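Local coordinates for pentafunctional AROM polypeptide (Schizosaccharomyces pombe, PDB 5SWV), which catalyses five successive steps of the shikimate pathway, the portion modelled carrying its 3-dehydroquinate dehydratase and shikimate dehydrogenase activities, at residues Glu275-Pro280 / Thr516-Pro521; Ala466-Gly471 / Leu493-Cys498; Ser138-Ser143 / Lys169-Ala174; Met320-Asp325 / Val346-Asn351; Arg398-Asn403 / His423-Asp428. One frame throughout, in Å; residues are numbered along the deposited sequence.

Interaction 1 of 5, residues Glu275-Pro280 / Thr516-Pro521; sequences ELLGLP and TGMTAP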
# COMPACT_ATOMS: atom_id res chain seq x y z
N GLU A 275 -15.62 4.57 -7.45
CA GLU A 275 -16.55 3.60 -7.98
C GLU A 275 -16.09 2.18 -7.70
O GLU A 275 -16.89 1.36 -7.31
CB GLU A 275 -16.67 3.81 -9.48
CG GLU A 275 -17.89 3.16 -10.10
CD GLU A 275 -17.72 2.91 -11.60
OE1 GLU A 275 -16.81 3.51 -12.25
OE2 GLU A 275 -18.51 2.09 -12.13
N LEU A 276 -14.81 1.91 -7.89
CA LEU A 276 -14.22 0.60 -7.59
C LEU A 276 -14.10 0.28 -6.10
O LEU A 276 -13.98 -0.87 -5.74
CB LEU A 276 -12.84 0.47 -8.23
CG LEU A 276 -12.83 0.49 -9.78
CD1 LEU A 276 -11.45 0.86 -10.32
CD2 LEU A 276 -13.29 -0.85 -10.36
N LEU A 277 -14.13 1.28 -5.23
CA LEU A 277 -14.01 1.07 -3.79
C LEU A 277 -15.27 1.35 -2.98
O LEU A 277 -15.24 1.22 -1.74
CB LEU A 277 -12.85 1.92 -3.27
CG LEU A 277 -11.54 1.17 -3.49
CD1 LEU A 277 -10.54 2.03 -4.21
CD2 LEU A 277 -11.02 0.66 -2.17
N GLY A 278 -16.37 1.68 -3.66
CA GLY A 278 -17.66 1.84 -3.01
C GLY A 278 -17.77 3.13 -2.23
O GLY A 278 -18.51 3.20 -1.24
N LEU A 279 -17.05 4.16 -2.67
CA LEU A 279 -17.01 5.44 -1.99
C LEU A 279 -17.93 6.46 -2.68
O LEU A 279 -18.13 6.40 -3.88
CB LEU A 279 -15.56 5.97 -1.95
CG LEU A 279 -14.56 5.21 -1.08
CD1 LEU A 279 -13.22 5.94 -1.11
CD2 LEU A 279 -15.03 5.09 0.37
N PRO A 280 -18.46 7.43 -1.92
CA PRO A 280 -19.47 8.35 -2.45
C PRO A 280 -18.92 9.72 -2.82
O PRO A 280 -19.68 10.68 -2.84
CB PRO A 280 -20.38 8.53 -1.24
CG PRO A 280 -19.40 8.58 -0.09
CD PRO A 280 -18.21 7.72 -0.49
N THR A 516 -7.89 8.71 1.44
CA THR A 516 -8.94 7.75 1.84
C THR A 516 -8.45 6.64 2.76
O THR A 516 -9.24 5.88 3.31
CB THR A 516 -9.56 7.06 0.60
OG1 THR A 516 -8.60 6.18 -0.01
CG2 THR A 516 -10.01 8.09 -0.40
N GLY A 517 -7.13 6.53 2.93
CA GLY A 517 -6.54 5.42 3.69
C GLY A 517 -6.48 4.09 2.94
O GLY A 517 -6.09 3.09 3.53
N MET A 518 -6.81 4.09 1.64
CA MET A 518 -6.98 2.86 0.86
C MET A 518 -6.29 2.95 -0.48
O MET A 518 -6.32 4.00 -1.12
CB MET A 518 -8.47 2.61 0.64
CG MET A 518 -9.23 2.39 1.96
SD MET A 518 -11.00 2.14 1.83
CE MET A 518 -11.42 3.57 0.85
N THR A 519 -5.69 1.85 -0.92
CA THR A 519 -5.15 1.78 -2.27
C THR A 519 -6.28 1.51 -3.23
O THR A 519 -7.36 1.11 -2.83
CB THR A 519 -4.12 0.67 -2.46
OG1 THR A 519 -4.76 -0.59 -2.28
CG2 THR A 519 -2.93 0.82 -1.50
N ALA A 520 -6.01 1.74 -4.51
CA ALA A 520 -6.94 1.43 -5.60
C ALA A 520 -6.18 0.69 -6.71
O ALA A 520 -4.99 0.92 -6.87
CB ALA A 520 -7.53 2.73 -6.12
N PRO A 521 -6.86 -0.16 -7.50
CA PRO A 521 -6.14 -0.99 -8.48
C PRO A 521 -5.66 -0.20 -9.69
O PRO A 521 -6.46 0.54 -10.29
CB PRO A 521 -7.19 -2.02 -8.90
CG PRO A 521 -8.51 -1.36 -8.67
CD PRO A 521 -8.30 -0.17 -7.77

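Interaction 2 of 5, residues Ala466-Gly471 / Leu493-Cys498; sequences ANKADG and LEWKCC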
# COMPACT_ATOMS: atom_id res chain seq x y z
N ALA A 466 22.85 -0.23 -24.06
CA ALA A 466 23.36 -1.53 -24.52
C ALA A 466 23.74 -2.41 -23.33
O ALA A 466 23.43 -3.60 -23.31
CB ALA A 466 24.56 -1.37 -25.44
N ASN A 467 24.38 -1.80 -22.34
CA ASN A 467 24.87 -2.55 -21.21
C ASN A 467 23.78 -2.64 -20.15
O ASN A 467 23.55 -1.68 -19.39
CB ASN A 467 26.16 -1.92 -20.69
CG ASN A 467 27.07 -2.92 -20.02
OD1 ASN A 467 28.08 -2.54 -19.43
ND2 ASN A 467 26.74 -4.20 -20.11
N LYS A 468 23.12 -3.80 -20.09
CA LYS A 468 21.80 -3.93 -19.47
C LYS A 468 21.65 -5.17 -18.59
O LYS A 468 21.91 -6.29 -19.05
CB LYS A 468 20.77 -3.96 -20.59
CG LYS A 468 19.33 -3.69 -20.15
CD LYS A 468 18.55 -4.94 -19.84
CE LYS A 468 17.74 -5.45 -21.01
NZ LYS A 468 16.79 -6.46 -20.49
N ALA A 469 21.21 -4.99 -17.35
CA ALA A 469 21.02 -6.11 -16.43
C ALA A 469 19.70 -6.81 -16.72
O ALA A 469 18.74 -6.20 -17.18
CB ALA A 469 21.03 -5.63 -14.98
N ASP A 470 19.65 -8.10 -16.41
CA ASP A 470 18.40 -8.82 -16.57
C ASP A 470 17.30 -8.12 -15.79
O ASP A 470 17.54 -7.68 -14.66
CB ASP A 470 18.51 -10.27 -16.09
CG ASP A 470 19.34 -11.13 -17.03
OD1 ASP A 470 19.37 -10.87 -18.26
OD2 ASP A 470 19.95 -12.08 -16.51
N GLY A 471 16.14 -8.00 -16.43
CA GLY A 471 14.95 -7.39 -15.85
C GLY A 471 15.06 -5.89 -15.64
O GLY A 471 14.32 -5.34 -14.84
N LEU A 493 16.81 -2.35 -27.49
CA LEU A 493 17.85 -2.91 -26.62
C LEU A 493 17.28 -3.77 -25.47
O LEU A 493 18.00 -4.11 -24.52
CB LEU A 493 18.75 -1.78 -26.11
CG LEU A 493 19.44 -1.00 -27.24
CD1 LEU A 493 20.16 0.22 -26.67
CD2 LEU A 493 20.40 -1.87 -28.06
N GLU A 494 16.00 -4.12 -25.58
CA GLU A 494 15.35 -5.18 -24.80
C GLU A 494 15.03 -4.76 -23.37
O GLU A 494 14.91 -5.60 -22.48
CB GLU A 494 16.15 -6.50 -24.85
CG GLU A 494 16.69 -6.83 -26.25
CD GLU A 494 16.84 -8.32 -26.54
OE1 GLU A 494 16.88 -9.12 -25.57
OE2 GLU A 494 16.91 -8.68 -27.74
N TRP A 495 14.85 -3.47 -23.16
CA TRP A 495 14.48 -2.96 -21.84
C TRP A 495 13.00 -3.19 -21.63
O TRP A 495 12.22 -3.15 -22.59
CB TRP A 495 14.79 -1.47 -21.69
CG TRP A 495 16.24 -1.15 -21.48
CD1 TRP A 495 17.20 -1.05 -22.42
CD2 TRP A 495 16.87 -0.85 -20.23
NE1 TRP A 495 18.40 -0.72 -21.85
CE2 TRP A 495 18.22 -0.58 -20.50
CE3 TRP A 495 16.41 -0.77 -18.91
CZ2 TRP A 495 19.14 -0.26 -19.50
CZ3 TRP A 495 17.33 -0.44 -17.91
CH2 TRP A 495 18.68 -0.19 -18.21
N LYS A 496 12.64 -3.45 -20.37
CA LYS A 496 11.25 -3.43 -19.91
C LYS A 496 10.90 -1.94 -19.79
O LYS A 496 11.54 -1.23 -19.04
CB LYS A 496 11.15 -4.15 -18.56
CG LYS A 496 9.82 -4.81 -18.20
CD LYS A 496 10.05 -5.87 -17.10
CE LYS A 496 8.83 -6.76 -16.81
NZ LYS A 496 7.98 -6.27 -15.68
N CYS A 497 9.93 -1.46 -20.57
CA CYS A 497 9.67 -0.01 -20.67
C CYS A 497 8.35 0.42 -20.04
O CYS A 497 7.36 -0.28 -20.15
CB CYS A 497 9.66 0.42 -22.13
SG CYS A 497 11.26 0.25 -22.91
N CYS A 498 8.38 1.60 -19.42
CA CYS A 498 7.21 2.25 -18.84
C CYS A 498 7.12 3.68 -19.33
O CYS A 498 8.14 4.31 -19.60
CB CYS A 498 7.33 2.29 -17.33
SG CYS A 498 7.59 0.68 -16.61

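Interaction 3 of 5, residues Ser138-Ser143 / Lys169-Ala174; sequences SWHDLS and KLVGMA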
# COMPACT_ATOMS: atom_id res chain seq x y z
N SER A 138 -7.05 -15.02 19.72
CA SER A 138 -8.34 -15.11 19.08
C SER A 138 -9.22 -16.19 19.71
O SER A 138 -8.73 -17.25 20.07
CB SER A 138 -8.14 -15.44 17.60
OG SER A 138 -7.85 -16.82 17.43
N TRP A 139 -10.51 -15.91 19.81
CA TRP A 139 -11.51 -16.94 20.07
C TRP A 139 -12.79 -16.67 19.29
O TRP A 139 -13.24 -15.53 19.21
CB TRP A 139 -11.81 -17.06 21.56
CG TRP A 139 -12.74 -18.19 21.85
CD1 TRP A 139 -14.10 -18.13 21.97
CD2 TRP A 139 -12.39 -19.57 22.02
NE1 TRP A 139 -14.62 -19.38 22.23
CE2 TRP A 139 -13.59 -20.28 22.28
CE3 TRP A 139 -11.18 -20.28 22.01
CZ2 TRP A 139 -13.62 -21.67 22.50
CZ3 TRP A 139 -11.21 -21.67 22.24
CH2 TRP A 139 -12.43 -22.34 22.48
N HIS A 140 -13.36 -17.74 18.76
CA HIS A 140 -14.56 -17.72 17.94
C HIS A 140 -15.66 -18.60 18.61
O HIS A 140 -15.44 -19.79 18.85
CB HIS A 140 -14.23 -18.25 16.54
CG HIS A 140 -13.26 -17.40 15.77
ND1 HIS A 140 -11.90 -17.39 16.03
CD2 HIS A 140 -13.45 -16.54 14.74
CE1 HIS A 140 -11.30 -16.56 15.19
NE2 HIS A 140 -12.22 -16.03 14.40
N ASP A 141 -16.81 -18.02 18.92
CA ASP A 141 -17.94 -18.78 19.48
C ASP A 141 -18.92 -19.19 18.38
O ASP A 141 -19.91 -18.50 18.10
CB ASP A 141 -18.67 -18.01 20.59
CG ASP A 141 -19.90 -18.74 21.12
OD1 ASP A 141 -19.85 -19.99 21.21
OD2 ASP A 141 -20.91 -18.06 21.43
N LEU A 142 -18.64 -20.33 17.77
CA LEU A 142 -19.52 -20.89 16.76
C LEU A 142 -20.94 -21.17 17.26
O LEU A 142 -21.88 -21.09 16.49
CB LEU A 142 -18.89 -22.15 16.13
CG LEU A 142 -18.17 -21.91 14.80
CD1 LEU A 142 -17.18 -20.75 14.87
CD2 LEU A 142 -17.49 -23.19 14.33
N SER A 143 -21.09 -21.48 18.55
CA SER A 143 -22.38 -21.80 19.17
C SER A 143 -23.38 -20.63 19.19
O SER A 143 -24.59 -20.85 19.26
CB SER A 143 -22.18 -22.30 20.62
OG SER A 143 -22.03 -21.22 21.52
N LYS A 169 -8.79 -10.71 19.53
CA LYS A 169 -9.83 -10.88 18.53
C LYS A 169 -10.90 -11.78 19.12
O LYS A 169 -10.63 -12.93 19.45
CB LYS A 169 -9.23 -11.48 17.28
CG LYS A 169 -10.19 -11.67 16.13
CD LYS A 169 -9.49 -12.43 15.02
CE LYS A 169 -10.45 -13.32 14.26
NZ LYS A 169 -10.96 -12.67 13.03
N LEU A 170 -12.11 -11.25 19.27
CA LEU A 170 -13.24 -12.01 19.79
C LEU A 170 -14.35 -11.96 18.76
O LEU A 170 -14.74 -10.87 18.34
CB LEU A 170 -13.74 -11.40 21.10
CG LEU A 170 -12.71 -11.27 22.21
CD1 LEU A 170 -13.34 -10.58 23.41
CD2 LEU A 170 -12.12 -12.62 22.60
N VAL A 171 -14.83 -13.13 18.35
CA VAL A 171 -15.85 -13.21 17.31
C VAL A 171 -17.02 -14.09 17.72
O VAL A 171 -16.84 -15.28 17.91
CB VAL A 171 -15.29 -13.76 16.00
CG1 VAL A 171 -16.38 -13.73 14.92
CG2 VAL A 171 -14.07 -12.94 15.57
N GLY A 172 -18.20 -13.50 17.83
CA GLY A 172 -19.41 -14.25 18.16
C GLY A 172 -20.13 -14.71 16.92
O GLY A 172 -19.70 -14.41 15.81
N MET A 173 -21.20 -15.48 17.12
CA MET A 173 -22.15 -15.78 16.06
C MET A 173 -23.43 -15.05 16.42
O MET A 173 -23.93 -15.19 17.55
CB MET A 173 -22.39 -17.29 15.96
CG MET A 173 -23.43 -17.70 14.91
SD MET A 173 -22.92 -17.46 13.18
CE MET A 173 -21.67 -18.74 12.99
N ALA A 174 -23.96 -14.28 15.48
CA ALA A 174 -25.16 -13.50 15.74
C ALA A 174 -26.40 -14.31 15.40
O ALA A 174 -26.47 -14.92 14.33
CB ALA A 174 -25.14 -12.22 14.93
O HOH W 1 -21.71 -15.64 20.16

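Interaction 4 of 5, residues Met320-Asp325 / Val346-Asn351; sequences MDELSD and VLRGDN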
# COMPACT_ATOMS: atom_id res chain seq x y z
N MET A 320 -0.66 26.02 4.06
CA MET A 320 -0.46 24.78 4.78
C MET A 320 0.06 25.08 6.17
O MET A 320 0.87 25.98 6.36
CB MET A 320 0.55 23.89 4.06
CG MET A 320 0.21 23.50 2.62
SD MET A 320 -1.33 22.56 2.42
CE MET A 320 -2.44 23.91 2.02
N ASP A 321 -0.43 24.31 7.14
CA ASP A 321 0.05 24.32 8.53
C ASP A 321 1.21 23.32 8.74
O ASP A 321 2.01 23.48 9.65
CB ASP A 321 -1.10 23.96 9.48
CG ASP A 321 -2.31 24.88 9.32
OD1 ASP A 321 -2.21 26.04 9.75
OD2 ASP A 321 -3.37 24.47 8.78
N GLU A 322 1.22 22.26 7.93
CA GLU A 322 2.18 21.16 7.99
C GLU A 322 2.64 20.82 6.58
O GLU A 322 1.89 21.01 5.63
CB GLU A 322 1.51 19.90 8.50
CG GLU A 322 1.29 19.82 9.99
CD GLU A 322 0.58 18.53 10.38
OE1 GLU A 322 0.63 17.52 9.61
OE2 GLU A 322 -0.05 18.52 11.46
N LEU A 323 3.85 20.28 6.47
CA LEU A 323 4.34 19.70 5.22
C LEU A 323 4.89 18.31 5.48
O LEU A 323 5.41 18.04 6.55
CB LEU A 323 5.43 20.56 4.64
CG LEU A 323 4.99 21.96 4.20
CD1 LEU A 323 6.20 22.85 3.91
CD2 LEU A 323 4.10 21.84 2.97
N SER A 324 4.81 17.43 4.49
CA SER A 324 5.50 16.15 4.57
C SER A 324 6.96 16.41 4.31
O SER A 324 7.33 17.44 3.75
CB SER A 324 4.96 15.16 3.55
OG SER A 324 5.47 15.44 2.26
N ASP A 325 7.81 15.45 4.68
CA ASP A 325 9.24 15.59 4.45
C ASP A 325 9.53 15.89 2.97
O ASP A 325 10.30 16.79 2.68
CB ASP A 325 10.00 14.33 4.88
CG ASP A 325 9.98 14.09 6.40
OD1 ASP A 325 9.80 15.04 7.20
OD2 ASP A 325 10.16 12.92 6.80
N VAL A 346 -6.52 21.51 10.12
CA VAL A 346 -5.08 21.54 9.83
C VAL A 346 -4.91 21.11 8.39
O VAL A 346 -5.44 20.08 7.98
CB VAL A 346 -4.32 20.59 10.78
CG1 VAL A 346 -2.90 20.30 10.30
CG2 VAL A 346 -4.32 21.16 12.19
N LEU A 347 -4.17 21.89 7.62
CA LEU A 347 -3.90 21.55 6.23
C LEU A 347 -2.47 21.05 6.08
O LEU A 347 -1.51 21.72 6.49
CB LEU A 347 -4.16 22.75 5.33
CG LEU A 347 -5.60 23.26 5.33
CD1 LEU A 347 -5.67 24.70 4.83
CD2 LEU A 347 -6.53 22.33 4.54
N ARG A 348 -2.34 19.86 5.50
CA ARG A 348 -1.05 19.23 5.30
C ARG A 348 -0.77 19.17 3.80
O ARG A 348 -1.56 18.63 3.06
CB ARG A 348 -1.08 17.83 5.90
CG ARG A 348 0.25 17.10 5.86
CD ARG A 348 0.07 15.66 6.31
NE ARG A 348 1.30 14.89 6.17
CZ ARG A 348 2.35 14.97 6.98
NH1 ARG A 348 2.36 15.82 8.01
NH2 ARG A 348 3.43 14.21 6.75
N GLY A 349 0.34 19.75 3.37
CA GLY A 349 0.79 19.62 2.00
C GLY A 349 1.72 18.43 1.87
O GLY A 349 2.63 18.27 2.67
N ASP A 350 1.46 17.57 0.89
CA ASP A 350 2.39 16.52 0.53
C ASP A 350 2.66 16.64 -0.96
O ASP A 350 2.07 17.48 -1.66
CB ASP A 350 1.81 15.13 0.89
CG ASP A 350 2.90 14.04 1.12
OD1 ASP A 350 4.02 14.14 0.56
OD2 ASP A 350 2.64 13.08 1.86
N ASN A 351 3.58 15.81 -1.43
CA ASN A 351 4.04 15.81 -2.80
C ASN A 351 4.22 14.37 -3.23
O ASN A 351 5.14 13.70 -2.77
CB ASN A 351 5.37 16.55 -2.85
CG ASN A 351 5.79 16.91 -4.24
OD1 ASN A 351 5.84 16.06 -5.13
ND2 ASN A 351 6.07 18.17 -4.45

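Interaction 5 of 5, residues Arg398-Asn403 / His423-Asp428; sequences RIYLLN and HIIDSD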
# COMPACT_ATOMS: atom_id res chain seq x y z
N ARG A 398 24.91 3.43 -7.39
CA ARG A 398 25.53 4.42 -8.28
C ARG A 398 24.47 5.02 -9.18
O ARG A 398 23.96 4.36 -10.06
CB ARG A 398 26.65 3.81 -9.11
CG ARG A 398 27.61 2.93 -8.31
CD ARG A 398 28.92 2.66 -9.02
NE ARG A 398 29.74 3.87 -8.96
CZ ARG A 398 31.08 3.91 -8.91
NH1 ARG A 398 31.68 5.10 -8.85
NH2 ARG A 398 31.83 2.80 -8.90
N ILE A 399 24.15 6.29 -8.93
CA ILE A 399 23.14 7.01 -9.68
C ILE A 399 23.86 7.91 -10.68
O ILE A 399 24.35 8.99 -10.31
CB ILE A 399 22.25 7.83 -8.72
CG1 ILE A 399 21.64 6.93 -7.63
CG2 ILE A 399 21.12 8.51 -9.47
CD1 ILE A 399 21.06 7.68 -6.44
N TYR A 400 23.95 7.46 -11.94
CA TYR A 400 24.58 8.25 -13.00
C TYR A 400 23.64 9.36 -13.47
O TYR A 400 22.43 9.16 -13.57
CB TYR A 400 25.05 7.36 -14.16
CG TYR A 400 26.25 6.53 -13.76
CD1 TYR A 400 26.09 5.29 -13.14
CD2 TYR A 400 27.54 7.02 -13.92
CE1 TYR A 400 27.20 4.54 -12.73
CE2 TYR A 400 28.65 6.28 -13.52
CZ TYR A 400 28.47 5.03 -12.91
OH TYR A 400 29.56 4.29 -12.50
N LEU A 401 24.22 10.53 -13.73
CA LEU A 401 23.46 11.72 -14.09
C LEU A 401 23.99 12.37 -15.36
O LEU A 401 25.16 12.74 -15.42
CB LEU A 401 23.51 12.72 -12.94
CG LEU A 401 22.76 14.04 -13.11
CD1 LEU A 401 21.28 13.83 -13.41
CD2 LEU A 401 22.91 14.89 -11.86
N LEU A 402 23.13 12.52 -16.36
CA LEU A 402 23.55 12.89 -17.70
C LEU A 402 22.77 14.08 -18.23
O LEU A 402 21.54 14.07 -18.21
CB LEU A 402 23.36 11.71 -18.63
CG LEU A 402 23.67 11.95 -20.12
CD1 LEU A 402 25.12 12.35 -20.37
CD2 LEU A 402 23.33 10.69 -20.92
N ASN A 403 23.51 15.07 -18.73
CA ASN A 403 22.95 16.31 -19.25
C ASN A 403 23.75 16.94 -20.38
O ASN A 403 24.87 16.52 -20.68
CB ASN A 403 22.81 17.32 -18.11
CG ASN A 403 21.65 16.99 -17.20
OD1 ASN A 403 20.50 17.08 -17.61
ND2 ASN A 403 21.94 16.58 -15.98
N HIS A 423 26.87 10.27 -9.57
CA HIS A 423 28.07 10.33 -10.41
C HIS A 423 27.73 11.02 -11.71
O HIS A 423 27.03 10.45 -12.54
CB HIS A 423 28.60 8.93 -10.66
CG HIS A 423 29.00 8.23 -9.40
ND1 HIS A 423 30.14 8.57 -8.70
CD2 HIS A 423 28.38 7.27 -8.68
CE1 HIS A 423 30.22 7.83 -7.61
NE2 HIS A 423 29.17 7.03 -7.58
N ILE A 424 28.20 12.24 -11.88
CA ILE A 424 27.90 13.04 -13.07
C ILE A 424 28.71 12.53 -14.26
O ILE A 424 29.86 12.13 -14.11
CB ILE A 424 28.18 14.54 -12.81
CG1 ILE A 424 27.21 15.09 -11.75
CG2 ILE A 424 28.08 15.36 -14.09
CD1 ILE A 424 27.65 16.37 -11.10
N ILE A 425 28.09 12.54 -15.43
CA ILE A 425 28.73 12.20 -16.70
C ILE A 425 28.77 13.45 -17.56
O ILE A 425 27.73 14.05 -17.80
CB ILE A 425 27.90 11.14 -17.46
CG1 ILE A 425 27.86 9.83 -16.67
CG2 ILE A 425 28.46 10.92 -18.86
CD1 ILE A 425 26.86 8.83 -17.21
N ASP A 426 29.97 13.81 -18.01
CA ASP A 426 30.20 14.96 -18.88
C ASP A 426 30.12 14.48 -20.32
O ASP A 426 30.95 13.69 -20.77
CB ASP A 426 31.58 15.58 -18.61
CG ASP A 426 31.83 16.90 -19.38
OD1 ASP A 426 30.95 17.42 -20.09
OD2 ASP A 426 32.97 17.40 -19.28
N SER A 427 29.11 14.96 -21.04
CA SER A 427 28.92 14.58 -22.43
C SER A 427 30.01 15.12 -23.36
O SER A 427 30.13 14.64 -24.49
CB SER A 427 27.53 14.99 -22.91
OG SER A 427 27.15 16.27 -22.45
N ASP A 428 30.80 16.11 -22.92
CA ASP A 428 31.95 16.56 -23.72
C ASP A 428 33.13 15.63 -23.48
O ASP A 428 33.51 14.87 -24.37
CB ASP A 428 32.34 18.01 -23.41
CG ASP A 428 31.19 18.96 -23.61
OD1 ASP A 428 30.41 18.79 -24.57
OD2 ASP A 428 31.06 19.87 -22.77

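Interaction 1 of 5, residues Glu275-Pro280 / Thr516-Pro521
The puckered pyrrolidine ring of P521 and the peptide carbonyl of T519 both meet leucine methyls. L276 CD1 comes to the CG–CD side of the proline ring, 4.0 Å from P521 CG, while L277 turns both methyls to the carbonyl oxygen, its CD1 lying 3.6 Å from T519 O. L277 CD1 also touches A520 CB at 3.6 Å. L279 and M518 reach toward each other tip to tip: the methionine chain bends at its end (chi3 -52°), bringing CE to 3.6 Å from L279 CD1, which also packs 3.9 Å from T516 CG2. Apart from the methyls at T519 O, these contacts are between apolar side chains. The backbones run almost oppositely, 171° apart from end to end. T516 OG1 bonds mainly to F512 O of helix 500-516 and also accepts from M518 N at 3.2 Å. N240 of helix 236-245 borders L279 and M518, so the dehydroquinase part of the chain adjoins the contact. The end of helix 266-277, in the substrate-binding domain of shikimate dehydrogenase, packs on the link between two C-terminal helices, which opens with positive-phi G517 and an ST turn.

Interaction 2 of 5, residues Ala466-Gly471 / Leu493-Cys498
K468 and W495 carry the contact through a CH-pi interaction. The lysine CG lies over one face of the indole, 3.3 Å above its plane and displaced toward the rim, with CE2 its nearest ring atom. K468 CG is 3.6 Å from the centroid of the five-membered ring of W495, 24° off its normal, so this is a face approach. With CG anti to the backbone N (chi1 -163°), and further bends in the chain, the aliphatic part passes the indole in the opposite sense to the tryptophan side chain.

The polar term is one hydrogen bond, from K468 NZ to E494 O at 2.9 Å. The donor stands above the carbonyl plane, 49° out of it. Electrostatic terms are weaker: K468 NZ is 5.7 Å from the five-membered ring centroid of W495, a long cation-pi pair, at most a weak attraction, and equally 5.7 Å from E494 OE1, without contact.

Van der Waals packing adds a little, L493 CD1 lying 3.8 Å from the backbone N of A466. The indole is pinned by its NE1, which bonds to L465 O, and its other neighbours include L440, V443 and F474 of the parallel sheet of what is, by family, probably the nucleotide-binding domain, where 496-498 is an outermost strand.

E494 is the C-prime residue of a Schellman motif ending helix 485-492. Its carbonyl therefore sits just past a helix C-terminus, where partial negative charge would be expected to favour the ammonium group; the lysine thus divides its work, hydrocarbon on the indole and charge at the helix end.

Interaction 3 of 5, residues Ser138-Ser143 / Lys169-Ala174
H140 and K169 face each other across neighbouring parallel strands of the dehydroquinase TIM barrel, joined as a beta-alpha-beta crossover through helix 152-162. The axes of strands 138-140 and 169-173 lie 4.9 Å apart and diverge by only 4°. The ladder satisfies donors and acceptors in alternation: W139 N gives to K169 O at 3.0 Å, V171 N to W139 O at 3.0 Å, and D141 N to V171 O at 2.9 Å. All three bonds are near straight. H140 N, which lies outside this ladder, is taken by Q85 OE1, and S138 OG by D113.

Beyond the ladder a water takes over, donating to D141 OD2 at 2.8 Å and accepting from M173 N at 3.1 Å. D141 OD2 also receives W146 N, while its OD1 accepts from S143 OG on the syn lone pair, so both carboxylate oxygens are engaged.

S138, H140, K169 and V171 share one sheet face. Type I dehydroquinases use a Schiff-base lysine and a histidine, and the placing of K169 and H140 is consistent with that pair. The imidazole lies beside V171, its CD2 3.6 Å from V171 CB, and K169 CE lies 3.2 Å from H140 NE2, with NZ a little farther off.

Interaction 4 of 5, residues Met320-Asp325 / Val346-Asn351
S324 OG sits between its own backbone N and carbonyl carbon (chi1 77°), and D350 CG is anti to its backbone N (chi1 -155°); these torsions put the S324 hydroxyl oxygen and D350 CG close to each other. OG donates to D350 OD1 over 2.6 Å, coming from above the carboxylate plane, while N351 N reaches the same oxygen on its anti side. The hydroxyl also caps the following helix at A327 N.

R348, extended from CG to NE, crosses E322 obliquely. Its NH1 forms a salt bridge of 2.9 Å with E322 OE1; the oxygen lies in the guanidinium plane, although the two flat groups are 80° apart. L323 C and S324 N lie over one guanidinium face, toward its rim.

These residues join strand 322-323, an outermost strand, in parallel to strand 345-350 in the mixed sheet of the dehydrogenase's substrate-binding domain. G349 N gives to E322 O at 3.0 Å, and S324 N to G349 O at 3.0 Å. At the start of the pairing, L347 O is gripped twice, by D321 N at 2.9 Å and by E322 N at 3.1 Å. D321 returns a side-chain bond, OD2 accepting L347 N at 2.9 Å on its anti lone pair.

On the L323 side of the sheet, M320 lays its sulphur against the glycine backbone, SD 3.4 Å from G349 N, and its CE reaches L347 CB.

Interaction 5 of 5, residues Arg398-Asn403 / His423-Asp428
I425 and Y400 form the apolar centre, with L402 on the same sheet face. In I425, chi1 of -64° sets CG1, anti to the carbonyl carbon, on the Y400 side; from there CD1 lies 3.8 Å from Y400 CD2, the two side chains crossing at about a right angle. The other branch, CG2, packs 3.9 Å from L402 CD1. On the reverse face L401 and I424 make a looser pair, CD2 to CG1 4.3 Å, and I424 continues onto Y410 and other residues of helix 406-413.

Between these two faces runs the backbone ladder: H423 N gives to I399 O at 2.9 Å, L401 N to H423 O at 3.1 Å, and I425 N to L401 O at 2.9 Å. The strands are parallel but splay by 32°. Helix 406-413 links them, making a beta-alpha-beta crossover at the edge of the six-stranded parallel sheet, as expected of the Rossmann-like nucleotide-binding domain of shikimate dehydrogenases; strand 422-426 is outermost.

At the polar rim near the strand starts, R398 leans over the H423 imidazole. NH1 stands above one ring face, offset toward the rim and 3.3 Å from H423 CE1, with guanidinium and ring planes 59° apart. The Y400 hydroxyl lies over a guanidinium face and bonds to E434, which also makes a weak, long ion pair with R398 NH1.

At the opposite end D426 OD1 accepts D428 N in an Asx turn, and S427 OG donates to N403 O at 2.9 Å, with K456 a weak further partner of that hydroxyl.

How the interactions relate
The five contacts fall into the two enzyme parts of the chain. Interaction 3 lies in the dehydroquinase barrel, carries the probable active-site lysine and histidine, K169 and H140, and stands apart: its centre is 61 Å from that of interaction 5 and 53 Å from that of interaction 2. Interactions 2 and 5 reach the same parallel sheet, near opposite edges, with centres 19 Å apart. Interaction 4 belongs to the mixed sheet of the substrate-binding domain, about 22 Å between centres from interaction 1, which encloses interactions 2, 4 and 5 in sequence. A triethylene glycol molecule, probably from the crystallisation liquor, lies about 4 Å from the L142 side chain, and a separate one about 4 Å from that of L323.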